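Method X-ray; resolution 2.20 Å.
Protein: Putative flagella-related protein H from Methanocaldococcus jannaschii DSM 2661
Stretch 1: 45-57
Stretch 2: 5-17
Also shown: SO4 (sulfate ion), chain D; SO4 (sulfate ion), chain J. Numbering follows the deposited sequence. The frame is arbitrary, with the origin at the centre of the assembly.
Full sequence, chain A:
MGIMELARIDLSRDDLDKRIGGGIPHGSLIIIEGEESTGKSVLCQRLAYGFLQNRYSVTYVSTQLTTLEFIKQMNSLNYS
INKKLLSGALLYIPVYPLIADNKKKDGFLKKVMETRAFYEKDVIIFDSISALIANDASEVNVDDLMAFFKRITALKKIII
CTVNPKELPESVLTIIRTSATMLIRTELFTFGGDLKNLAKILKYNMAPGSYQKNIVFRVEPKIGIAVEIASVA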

# COMPACT_ATOMS: atom_id res chain seq x y z
N GLN A 45 -5.21 18.63 0.23
CA GLN A 45 -5.13 17.71 -0.92
C GLN A 45 -4.04 16.66 -0.75
O GLN A 45 -4.29 15.48 -1.00
CB GLN A 45 -4.94 18.52 -2.19
CG GLN A 45 -6.22 19.19 -2.59
CD GLN A 45 -6.05 20.44 -3.43
OE1 GLN A 45 -5.00 20.69 -4.04
NE2 GLN A 45 -7.15 21.22 -3.50
N ARG A 46 -2.87 17.09 -0.27
CA ARG A 46 -1.78 16.15 0.07
C ARG A 46 -2.23 15.18 1.16
O ARG A 46 -1.96 13.95 1.08
CB ARG A 46 -0.53 16.91 0.53
CG ARG A 46 0.48 16.07 1.33
CD ARG A 46 1.13 15.00 0.45
NE ARG A 46 2.09 14.17 1.19
CZ ARG A 46 1.79 13.13 1.96
NH1 ARG A 46 0.54 12.78 2.17
NH2 ARG A 46 2.76 12.43 2.52
N LEU A 47 -2.86 15.72 2.19
CA LEU A 47 -3.32 14.83 3.27
C LEU A 47 -4.35 13.83 2.75
O LEU A 47 -4.27 12.64 3.03
CB LEU A 47 -3.89 15.65 4.41
CG LEU A 47 -2.77 16.40 5.15
CD1 LEU A 47 -3.34 17.41 6.13
CD2 LEU A 47 -1.83 15.43 5.88
N ALA A 48 -5.32 14.33 1.97
CA ALA A 48 -6.33 13.45 1.40
C ALA A 48 -5.74 12.36 0.54
O ALA A 48 -6.08 11.20 0.67
CB ALA A 48 -7.35 14.27 0.60
N TYR A 49 -4.82 12.72 -0.36
CA TYR A 49 -4.14 11.69 -1.17
C TYR A 49 -3.39 10.66 -0.35
O TYR A 49 -3.46 9.47 -0.63
CB TYR A 49 -3.22 12.35 -2.18
CG TYR A 49 -2.67 11.41 -3.25
CD1 TYR A 49 -3.49 10.92 -4.22
CD2 TYR A 49 -1.34 11.00 -3.24
CE1 TYR A 49 -3.02 10.04 -5.16
CE2 TYR A 49 -0.85 10.13 -4.20
CZ TYR A 49 -1.69 9.66 -5.16
OH TYR A 49 -1.19 8.83 -6.07
N GLY A 50 -2.65 11.11 0.68
CA GLY A 50 -1.97 10.19 1.62
C GLY A 50 -2.92 9.19 2.28
O GLY A 50 -2.73 8.00 2.19
N PHE A 51 -3.99 9.70 2.93
CA PHE A 51 -4.98 8.84 3.52
C PHE A 51 -5.54 7.83 2.50
O PHE A 51 -5.61 6.63 2.76
CB PHE A 51 -6.17 9.68 4.07
CG PHE A 51 -5.85 10.48 5.31
CD1 PHE A 51 -5.34 9.88 6.41
CD2 PHE A 51 -6.12 11.82 5.36
CE1 PHE A 51 -5.08 10.60 7.54
CE2 PHE A 51 -5.87 12.58 6.49
CZ PHE A 51 -5.29 11.97 7.57
N LEU A 52 -5.94 8.32 1.33
CA LEU A 52 -6.52 7.42 0.35
C LEU A 52 -5.55 6.32 -0.09
O LEU A 52 -5.94 5.17 -0.28
CB LEU A 52 -6.98 8.19 -0.87
CG LEU A 52 -8.20 9.05 -0.66
CD1 LEU A 52 -8.30 10.06 -1.79
CD2 LEU A 52 -9.45 8.17 -0.63
N GLN A 53 -4.27 6.66 -0.29
CA GLN A 53 -3.30 5.67 -0.73
C GLN A 53 -3.04 4.67 0.38
O GLN A 53 -2.64 3.55 0.11
CB GLN A 53 -1.98 6.35 -1.11
CG GLN A 53 -2.07 7.16 -2.39
CD GLN A 53 -2.37 6.27 -3.54
OE1 GLN A 53 -1.72 5.27 -3.74
NE2 GLN A 53 -3.34 6.59 -4.28
N ASN A 54 -3.24 5.08 1.62
CA ASN A 54 -3.05 4.15 2.73
C ASN A 54 -4.34 3.45 3.19
O ASN A 54 -4.39 2.95 4.29
CB ASN A 54 -2.35 4.87 3.87
CG ASN A 54 -0.89 5.09 3.54
OD1 ASN A 54 -0.09 4.25 3.79
ND2 ASN A 54 -0.56 6.24 3.00
N ARG A 55 -5.35 3.43 2.32
CA ARG A 55 -6.57 2.62 2.48
C ARG A 55 -7.56 3.19 3.50
O ARG A 55 -8.39 2.47 4.02
CB ARG A 55 -6.25 1.16 2.83
CG ARG A 55 -5.24 0.49 1.90
CD ARG A 55 -5.78 0.41 0.49
NE ARG A 55 -4.75 -0.03 -0.42
CZ ARG A 55 -4.92 -0.34 -1.70
NH1 ARG A 55 -3.86 -0.68 -2.42
NH2 ARG A 55 -6.10 -0.39 -2.27
N TYR A 56 -7.49 4.50 3.72
CA TYR A 56 -8.56 5.24 4.38
C TYR A 56 -9.57 5.86 3.35
O TYR A 56 -9.28 5.95 2.17
CB TYR A 56 -8.00 6.33 5.27
CG TYR A 56 -7.02 5.81 6.31
CD1 TYR A 56 -7.48 5.34 7.53
CD2 TYR A 56 -5.65 5.75 6.06
CE1 TYR A 56 -6.63 4.84 8.48
CE2 TYR A 56 -4.77 5.26 7.00
CZ TYR A 56 -5.26 4.81 8.20
OH TYR A 56 -4.46 4.36 9.15
N SER A 57 -10.77 6.18 3.82
CA SER A 57 -11.75 6.83 3.00
C SER A 57 -11.80 8.29 3.39
O SER A 57 -11.50 8.62 4.51
CB SER A 57 -13.11 6.20 3.19
OG SER A 57 -13.49 6.18 4.57
S SO4 D . 4.00 8.07 -4.02
O1 SO4 D . 4.70 7.29 -5.06
O2 SO4 D . 4.80 9.27 -3.68
O3 SO4 D . 2.67 8.49 -4.51
O4 SO4 D . 3.84 7.24 -2.80
S SO4 J . -9.40 0.82 -2.72
O1 SO4 J . -9.33 -0.40 -3.58
O2 SO4 J . -8.40 0.69 -1.59
O3 SO4 J . -9.20 2.13 -3.30
O4 SO4 J . -10.80 0.76 -2.13
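Stretch 2, residues 5-17: ELARIDLSRDDLD

Residues 5-17 lie across the last turns of the helix that ends at Gln-53 and the loop after it, burying 713 Å² in all. The segment is extended from Leu-6 to Arg-8 and at Asp-10 and Leu-11, with a break at Ile-9, before the type I turn from Leu-11 to Asp-14. It passes across the end of the helix rather than alongside it, and its contacts run in reverse order: its start, a short strand at Leu-6 and Ala-7, sits by Tyr-56, its middle crosses Gly-50, and its end enters a new helix at Leu-16 beside Arg-46 and Leu-47.

Arg-46 (chi1 t, chi2 p) carries most of the polar contact. Its NE donates to Asp-14 OD2 at 2.7 Å and its NH2 to Asp-14 OD1 at 2.9 Å, a two-pronged salt bridge, while NH1 and NH2 of Arg-46 both reach Ile-9 O, at 2.9 and 3.0 Å. These partners ring the edge of the guanidinium; Leu-11 CD1 covers one face, 3.4 Å from Arg-46 CZ, and Leu-16 CD2 the opposite face. Asp-14 OD1 also accepts from Leu-16 N at 2.9 Å, tying the salt bridge to the start of the second helix. Leu-47 CD2 fills in with apolar contacts to Ile-9 CG2 (4.2 Å) and Leu-16 CD2 (4.4 Å). Tyr-49 presents its ring edge to Leu-11, with CD2 of Tyr-49 3.9 Å from CD1 of Leu-11; Tyr-49 CE2 lies 3.8 Å from Arg-13 NH2, which itself binds a sulfate, donating to O3 of the chain D ion at 2.7 Å.

Gly-50 marks the closest backbone approach, its CA 4.0 Å from Ile-9 CA. The missing side chain makes this possible: a CB here would point at the segment and clash with Ile-9 O, whereas Gly-50 CA rests 3.5 Å from that oxygen in a CA-H...O contact. Phe-51 starts away from the segment, but its ring swings back, taking Ile-9 CG2 over one face, 3.7 Å from the Phe-51 ring centroid, and Ala-7 CB at its edge, 3.7 Å from Phe-51 CE1.

Asn-54, first to leave helical geometry, links helix and segment through one amide: ND2 donates to Gly-50 O at 2.9 Å and to Asp-10 O at 3.1 Å. Arg-55 starts sideways, makes no contact with the segment, and donates from NH2 to O2 of the chain J sulfate at 2.6 Å. Tyr-56 closes the contact, its ring face over Ala-7 (CZ of Tyr-56 to CB of Ala-7, 4.0 Å) and its OH accepting a weak hydrogen bond from Arg-8 N at 3.4 Å.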

# COMPACT_ATOMS: atom_id res chain seq x y z
N GLU A 5 -4.14 3.70 16.59
CA GLU A 5 -4.54 5.11 16.80
C GLU A 5 -3.82 6.16 15.91
O GLU A 5 -4.10 7.34 16.04
CB GLU A 5 -4.47 5.49 18.29
CG GLU A 5 -3.10 5.79 18.88
CD GLU A 5 -3.13 5.65 20.40
OE1 GLU A 5 -2.66 4.60 20.90
OE2 GLU A 5 -3.67 6.55 21.10
N LEU A 6 -2.96 5.74 14.98
CA LEU A 6 -2.33 6.65 14.00
C LEU A 6 -2.79 6.41 12.59
O LEU A 6 -2.61 5.33 12.06
CB LEU A 6 -0.80 6.47 14.04
CG LEU A 6 0.03 7.75 14.02
CD1 LEU A 6 -0.28 8.53 15.29
CD2 LEU A 6 1.54 7.46 13.96
N ALA A 7 -3.36 7.41 11.97
CA ALA A 7 -3.71 7.27 10.61
C ALA A 7 -2.52 7.67 9.71
O ALA A 7 -1.96 8.74 9.89
CB ALA A 7 -4.89 8.15 10.30
N ARG A 8 -2.19 6.82 8.76
CA ARG A 8 -1.03 7.00 7.90
C ARG A 8 -1.30 7.78 6.64
O ARG A 8 -2.36 7.67 6.02
CB ARG A 8 -0.49 5.66 7.60
CG ARG A 8 -0.05 4.98 8.89
CD ARG A 8 1.06 4.01 8.59
NE ARG A 8 2.37 4.60 8.92
CZ ARG A 8 3.53 4.12 8.48
NH1 ARG A 8 3.54 3.08 7.65
NH2 ARG A 8 4.68 4.72 8.81
N ILE A 9 -0.39 8.67 6.36
CA ILE A 9 -0.45 9.52 5.22
C ILE A 9 0.81 9.35 4.31
O ILE A 9 1.01 10.15 3.38
CB ILE A 9 -0.55 11.00 5.64
CG1 ILE A 9 0.58 11.36 6.60
CG2 ILE A 9 -1.87 11.28 6.31
CD1 ILE A 9 1.29 12.64 6.26
N ASP A 10 1.56 8.29 4.53
CA ASP A 10 2.85 8.10 3.90
C ASP A 10 2.83 8.06 2.40
O ASP A 10 2.09 7.32 1.83
CB ASP A 10 3.40 6.75 4.30
CG ASP A 10 3.35 6.50 5.76
OD1 ASP A 10 2.57 7.08 6.49
OD2 ASP A 10 4.11 5.67 6.18
N LEU A 11 3.73 8.79 1.77
CA LEU A 11 4.05 8.64 0.38
C LEU A 11 5.54 8.51 0.13
O LEU A 11 6.36 9.04 0.88
CB LEU A 11 3.55 9.89 -0.36
CG LEU A 11 2.08 10.23 -0.26
CD1 LEU A 11 1.79 11.49 -1.05
CD2 LEU A 11 1.22 9.12 -0.82
N SER A 12 5.89 7.85 -0.96
CA SER A 12 7.27 7.72 -1.31
C SER A 12 7.93 9.09 -1.52
O SER A 12 9.09 9.27 -1.17
CB SER A 12 7.44 6.88 -2.57
OG SER A 12 7.15 5.52 -2.38
N ARG A 13 7.21 10.00 -2.13
CA ARG A 13 7.79 11.20 -2.69
C ARG A 13 8.10 12.25 -1.67
O ARG A 13 8.76 13.21 -1.99
CB ARG A 13 6.84 11.81 -3.69
CG ARG A 13 5.66 12.56 -3.08
CD ARG A 13 4.68 12.98 -4.15
NE ARG A 13 3.94 11.82 -4.64
CZ ARG A 13 3.07 11.84 -5.65
NH1 ARG A 13 2.77 12.98 -6.25
NH2 ARG A 13 2.48 10.73 -6.03
N ASP A 14 7.65 12.13 -0.45
CA ASP A 14 8.02 13.09 0.54
C ASP A 14 8.11 12.42 1.89
O ASP A 14 7.75 11.29 2.06
CB ASP A 14 7.08 14.33 0.57
CG ASP A 14 5.67 14.02 1.05
OD1 ASP A 14 5.51 13.35 2.10
OD2 ASP A 14 4.69 14.50 0.38
N ASP A 15 8.62 13.15 2.86
CA ASP A 15 8.69 12.66 4.25
C ASP A 15 7.76 13.44 5.21
O ASP A 15 8.03 13.57 6.38
CB ASP A 15 10.16 12.68 4.71
CG ASP A 15 10.72 14.09 4.87
OD1 ASP A 15 10.08 15.08 4.53
OD2 ASP A 15 11.77 14.24 5.47
N LEU A 16 6.63 13.91 4.72
CA LEU A 16 5.67 14.63 5.57
C LEU A 16 5.21 13.79 6.76
O LEU A 16 5.04 14.33 7.85
CB LEU A 16 4.46 15.09 4.79
CG LEU A 16 3.50 16.02 5.59
CD1 LEU A 16 4.17 17.30 6.05
CD2 LEU A 16 2.28 16.36 4.78
N ASP A 17 5.09 12.48 6.59
CA ASP A 17 4.77 11.58 7.68
C ASP A 17 5.73 11.68 8.84
O ASP A 17 5.31 11.59 9.99
CB ASP A 17 4.71 10.11 7.23
CG ASP A 17 6.01 9.62 6.72
OD1 ASP A 17 6.54 10.18 5.76
OD2 ASP A 17 6.59 8.70 7.31